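Local structure of mannan endo-1,6-alpha-mannosidase (Chaetomium thermophilum, 6RY0) at residues 99-110 and 145-155. The protein probably cleaves alpha-1,6-mannosidic linkages and is thought to transfer GPI-anchored glycoproteins into the fungal cell wall. Residues are numbered along the deposited sequence; the frame is centred on the assembly and turned at random. Where two conformers were deposited one is given.
Sequences NHVIMEGMLHQV and FPNPPDDKPQW
Met-106 and Trp-155 form the tight inner part of this contact, where helix 99-108 lies against the proline-rich loop that leads into helix 155-167. In one of its two conformers, with chi3 bent to 68°, the thioether of Met-106 bends obliquely against the indole, its CE making an off-centre CH-pi contact 4.1 Å from the centroid of the six-membered ring. In that conformer the sulfur is also a Met-aromatic neighbour of Phe-145, obliquely placed 5.3 Å from that ring's centroid. Met-103 comes to the indole from its edge, CG standing 4.1 Å from CH2 of Trp-155, while Pro-148 CD lies over one face. The indole is held by the loop before it, Trp-155 NE1 donating to Pro-146 O (2.9 Å) from above the carbonyl plane, with a weak second bond to Phe-145 O. A leucine here would probably leave Pro-146 O without this donor and open a gap beside Met-103 and Met-106. Ala-140 of helix 127-142 and Met-83 of helix 76-93 continue the apolar core around Met-106. Met-103 reaches out from the helix on an extended chi1 (179°), and in one of its two conformers a chi3 bend of -66° turns CE to 3.4 Å from Pro-146 O. Leu-107 sets CD2 3.8 Å from Pro-148 CG.

Toward solvent the packing thins: Pro-149, Lys-152 and the ring of Pro-146 merely graze the helix. At the other end, the amide of Asn-99 meets the Phe-145 edge, OD1 3.4 Å from CE1. Helix 99-108 is thus packed on the loop joining helices 127-142 and 155-167, in the (alpha/alpha)6 fold of glycoside hydrolase family 76, away from the calcium sites.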
loop_
_atom_site.group_PDB
_atom_site.type_symbol
_atom_site.label_atom_id
_atom_site.label_comp_id
_atom_site.label_asym_id
_atom_site.label_seq_id
_atom_site.Cartn_x
_atom_site.Cartn_y
_atom_site.Cartn_z
ATOM N N ASN A 99 -9.524 10.032 -13.143
ATOM C CA ASN A 99 -8.500 10.895 -12.550
ATOM C C ASN A 99 -9.084 12.052 -11.740
ATOM O O ASN A 99 -8.566 12.381 -10.672
ATOM C CB ASN A 99 -7.521 11.422 -13.596
ATOM C CG ASN A 99 -6.569 10.364 -14.100
ATOM O OD1 ASN A 99 -6.593 9.216 -13.685
ATOM N ND2 ASN A 99 -5.707 10.771 -15.025
ATOM N N HIS A 100 -10.152 12.675 -12.215
ATOM C CA HIS A 100 -10.742 13.801 -11.487
ATOM C C HIS A 100 -11.294 13.368 -10.140
ATOM O O HIS A 100 -11.128 14.053 -9.128
ATOM C CB HIS A 100 -11.810 14.520 -12.347
ATOM C CG HIS A 100 -13.052 13.720 -12.641
ATOM N ND1 HIS A 100 -13.091 12.662 -13.531
ATOM C CD2 HIS A 100 -14.332 13.898 -12.225
ATOM C CE1 HIS A 100 -14.328 12.196 -13.610
ATOM N NE2 HIS A 100 -15.102 12.941 -12.843
ATOM N N VAL A 101 -11.970 12.228 -10.132
ATOM C CA VAL A 101 -12.544 11.693 -8.907
ATOM C C VAL A 101 -11.450 11.381 -7.882
ATOM O O VAL A 101 -11.589 11.639 -6.683
ATOM C CB VAL A 101 -13.363 10.383 -9.248
ATOM C CG1 VAL A 101 -13.798 9.655 -8.008
ATOM C CG2 VAL A 101 -14.546 10.702 -10.151
ATOM N N ILE A 102 -10.354 10.816 -8.368
ATOM C CA ILE A 102 -9.248 10.431 -7.515
ATOM C C ILE A 102 -8.510 11.656 -6.987
ATOM O O ILE A 102 -8.178 11.708 -5.802
ATOM C CB ILE A 102 -8.344 9.450 -8.278
ATOM C CG1 ILE A 102 -9.136 8.192 -8.670
ATOM C CG2 ILE A 102 -7.079 9.136 -7.477
ATOM C CD1 ILE A 102 -9.727 7.382 -7.543
ATOM N N MET A 103 -8.286 12.651 -7.832
ATOM C CA MET A 103 -7.651 13.865 -7.341
ATOM C C MET A 103 -8.520 14.476 -6.246
ATOM O O MET A 103 -7.983 14.886 -5.201
ATOM C CB MET A 103 -7.405 14.878 -8.466
ATOM C CG MET A 103 -6.766 16.151 -7.963
ATOM S SD MET A 103 -6.670 17.440 -9.184
ATOM C CE MET A 103 -5.510 16.710 -10.345
ATOM N N GLU A 104 -9.829 14.550 -6.453
ATOM C CA GLU A 104 -10.728 15.119 -5.449
ATOM C C GLU A 104 -10.636 14.357 -4.129
ATOM O O GLU A 104 -10.570 14.955 -3.043
ATOM C CB GLU A 104 -12.173 15.141 -5.950
ATOM C CG GLU A 104 -13.241 15.636 -4.969
ATOM C CD GLU A 104 -14.687 15.379 -5.430
ATOM O OE1 GLU A 104 -15.096 14.232 -5.742
ATOM O OE2 GLU A 104 -15.438 16.359 -5.418
ATOM N N GLY A 105 -10.652 13.038 -4.202
ATOM C CA GLY A 105 -10.588 12.219 -3.017
ATOM C C GLY A 105 -9.273 12.381 -2.263
ATOM O O GLY A 105 -9.257 12.529 -1.031
ATOM N N MET A 106 -8.157 12.345 -2.997
ATOM C CA MET A 106 -6.854 12.537 -2.353
ATOM C C MET A 106 -6.760 13.904 -1.692
ATOM O O MET A 106 -6.204 14.007 -0.601
ATOM C CB MET A 106 -5.735 12.310 -3.360
ATOM C CG MET A 106 -5.673 10.855 -3.861
ATOM S SD MET A 106 -4.458 10.512 -5.151
ATOM C CE MET A 106 -2.919 10.734 -4.265
ATOM N N LEU A 107 -7.237 14.956 -2.348
ATOM C CA LEU A 107 -7.099 16.289 -1.783
ATOM C C LEU A 107 -8.022 16.497 -0.602
ATOM O O LEU A 107 -7.717 17.293 0.291
ATOM C CB LEU A 107 -7.379 17.322 -2.845
ATOM C CG LEU A 107 -6.294 17.460 -3.911
ATOM C CD1 LEU A 107 -6.715 18.428 -4.987
ATOM C CD2 LEU A 107 -4.966 17.888 -3.311
ATOM N N HIS A 108 -9.168 15.828 -0.563
ATOM C CA HIS A 108 -10.123 16.083 0.502
ATOM C C HIS A 108 -9.612 15.629 1.851
ATOM O O HIS A 108 -10.011 16.174 2.871
ATOM C CB HIS A 108 -11.458 15.394 0.189
ATOM C CG HIS A 108 -12.578 15.859 1.047
ATOM N ND1 HIS A 108 -13.290 16.999 0.762
ATOM C CD2 HIS A 108 -13.104 15.360 2.192
ATOM C CE1 HIS A 108 -14.211 17.173 1.687
ATOM N NE2 HIS A 108 -14.124 16.197 2.567
ATOM N N GLN A 109 -8.727 14.629 1.862
ATOM C CA GLN A 109 -8.337 13.933 3.091
ATOM C C GLN A 109 -7.001 14.427 3.681
ATOM O O GLN A 109 -6.521 13.830 4.642
ATOM C CB GLN A 109 -8.298 12.435 2.846
ATOM C CG GLN A 109 -9.699 11.863 2.544
ATOM C CD GLN A 109 -10.669 12.051 3.682
ATOM O OE1 GLN A 109 -10.268 12.159 4.840
ATOM N NE2 GLN A 109 -11.955 12.084 3.377
ATOM N N VAL A 110 -6.435 15.521 3.145
ATOM C CA VAL A 110 -5.083 15.919 3.529
ATOM C C VAL A 110 -4.984 16.535 4.918
ATOM O O VAL A 110 -3.902 16.588 5.482
ATOM C CB VAL A 110 -4.480 16.903 2.524
ATOM C CG1 VAL A 110 -4.382 16.262 1.135
ATOM C CG2 VAL A 110 -5.243 18.248 2.473
ATOM N N PHE A 145 1.065 11.709 -12.092
ATOM C CA PHE A 145 -0.382 11.947 -12.006
ATOM C C PHE A 145 -0.606 13.460 -12.060
ATOM O O PHE A 145 0.144 14.224 -11.449
ATOM C CB PHE A 145 -0.891 11.332 -10.702
ATOM C CG PHE A 145 -2.377 11.230 -10.572
ATOM C CD1 PHE A 145 -3.097 10.378 -11.375
ATOM C CD2 PHE A 145 -3.040 11.904 -9.589
ATOM C CE1 PHE A 145 -4.455 10.245 -11.236
ATOM C CE2 PHE A 145 -4.386 11.773 -9.432
ATOM C CZ PHE A 145 -5.099 10.953 -10.273
ATOM N N PRO A 146 -1.639 13.928 -12.768
ATOM C CA PRO A 146 -1.797 15.379 -12.884
ATOM C C PRO A 146 -1.759 16.101 -11.556
ATOM O O PRO A 146 -2.297 15.646 -10.544
ATOM C CB PRO A 146 -3.163 15.521 -13.569
ATOM C CG PRO A 146 -3.249 14.269 -14.422
ATOM C CD PRO A 146 -2.624 13.188 -13.580
ATOM N N ASN A 147 -1.121 17.254 -11.555
ATOM C CA ASN A 147 -0.949 18.019 -10.338
ATOM C C ASN A 147 -2.237 18.658 -9.885
ATOM O O ASN A 147 -3.001 19.163 -10.703
ATOM C CB ASN A 147 0.072 19.128 -10.555
ATOM C CG ASN A 147 1.477 18.622 -10.767
ATOM O OD1 ASN A 147 1.872 17.556 -10.273
ATOM N ND2 ASN A 147 2.273 19.401 -11.477
ATOM N N PRO A 148 -2.442 18.754 -8.574
ATOM C CA PRO A 148 -3.515 19.593 -8.023
ATOM C C PRO A 148 -3.345 21.034 -8.420
ATOM O O PRO A 148 -2.248 21.436 -8.816
ATOM C CB PRO A 148 -3.332 19.455 -6.493
ATOM C CG PRO A 148 -2.620 18.120 -6.328
ATOM C CD PRO A 148 -1.671 18.106 -7.498
ATOM N N PRO A 149 -4.408 21.835 -8.286
ATOM C CA PRO A 149 -4.297 23.273 -8.551
ATOM C C PRO A 149 -3.171 23.917 -7.756
ATOM O O PRO A 149 -2.706 23.419 -6.715
ATOM C CB PRO A 149 -5.663 23.800 -8.118
ATOM C CG PRO A 149 -6.600 22.644 -8.395
ATOM C CD PRO A 149 -5.790 21.462 -7.920
ATOM N N ASP A 150 -2.767 25.084 -8.248
ATOM C CA ASP A 150 -1.590 25.722 -7.717
ATOM C C ASP A 150 -1.695 26.087 -6.228
ATOM O O ASP A 150 -0.692 26.147 -5.537
ATOM C CB ASP A 150 -1.332 27.029 -8.467
ATOM C CG ASP A 150 -1.020 26.830 -9.935
ATOM O OD1 ASP A 150 -0.806 25.698 -10.379
ATOM O OD2 ASP A 150 -0.944 27.860 -10.660
ATOM N N ASP A 151 -2.888 26.339 -5.752
ATOM C CA ASP A 151 -3.061 26.718 -4.356
ATOM C C ASP A 151 -3.238 25.525 -3.439
ATOM O O ASP A 151 -3.378 25.720 -2.223
ATOM C CB ASP A 151 -4.296 27.604 -4.249
ATOM C CG ASP A 151 -5.531 26.842 -4.552
ATOM O OD1 ASP A 151 -5.591 26.269 -5.658
ATOM O OD2 ASP A 151 -6.396 26.757 -3.643
ATOM N N LYS A 152 -3.224 24.309 -3.987
ATOM C CA LYS A 152 -3.498 23.109 -3.220
ATOM C C LYS A 152 -2.209 22.356 -2.970
ATOM O O LYS A 152 -1.234 22.522 -3.700
ATOM C CB LYS A 152 -4.495 22.221 -3.987
ATOM C CG LYS A 152 -5.913 22.768 -4.033
ATOM C CD LYS A 152 -6.608 22.743 -2.675
ATOM C CE LYS A 152 -7.925 23.496 -2.756
ATOM N NZ LYS A 152 -8.626 23.567 -1.475
ATOM N N PRO A 153 -2.196 21.475 -1.981
ATOM C CA PRO A 153 -0.997 20.693 -1.697
ATOM C C PRO A 153 -0.636 19.818 -2.889
ATOM O O PRO A 153 -1.495 19.215 -3.505
ATOM C CB PRO A 153 -1.413 19.864 -0.491
ATOM C CG PRO A 153 -2.532 20.548 0.116
ATOM C CD PRO A 153 -3.256 21.207 -1.006
ATOM N N GLN A 154 0.647 19.723 -3.165
ATOM C CA GLN A 154 1.167 18.969 -4.276
ATOM C C GLN A 154 1.581 17.566 -3.838
ATOM O O GLN A 154 1.866 17.324 -2.656
ATOM C CB GLN A 154 2.346 19.746 -4.891
ATOM C CG GLN A 154 1.940 21.117 -5.443
ATOM C CD GLN A 154 0.958 21.004 -6.580
ATOM O OE1 GLN A 154 1.193 20.274 -7.545
ATOM N NE2 GLN A 154 -0.153 21.690 -6.471
ATOM N N TRP A 155 1.617 16.610 -4.776
ATOM C CA TRP A 155 1.812 15.223 -4.403
ATOM C C TRP A 155 3.120 14.965 -3.646
ATOM O O TRP A 155 3.129 14.328 -2.595
ATOM C CB TRP A 155 1.717 14.287 -5.617
ATOM C CG TRP A 155 0.482 14.446 -6.430
ATOM C CD1 TRP A 155 0.458 14.558 -7.791
ATOM C CD2 TRP A 155 -0.892 14.425 -5.989
ATOM N NE1 TRP A 155 -0.838 14.615 -8.229
ATOM C CE2 TRP A 155 -1.688 14.540 -7.150
ATOM C CE3 TRP A 155 -1.530 14.338 -4.752
ATOM C CZ2 TRP A 155 -3.071 14.603 -7.084
ATOM C CZ3 TRP A 155 -2.906 14.404 -4.688
ATOM C CH2 TRP A 155 -3.660 14.530 -5.842
#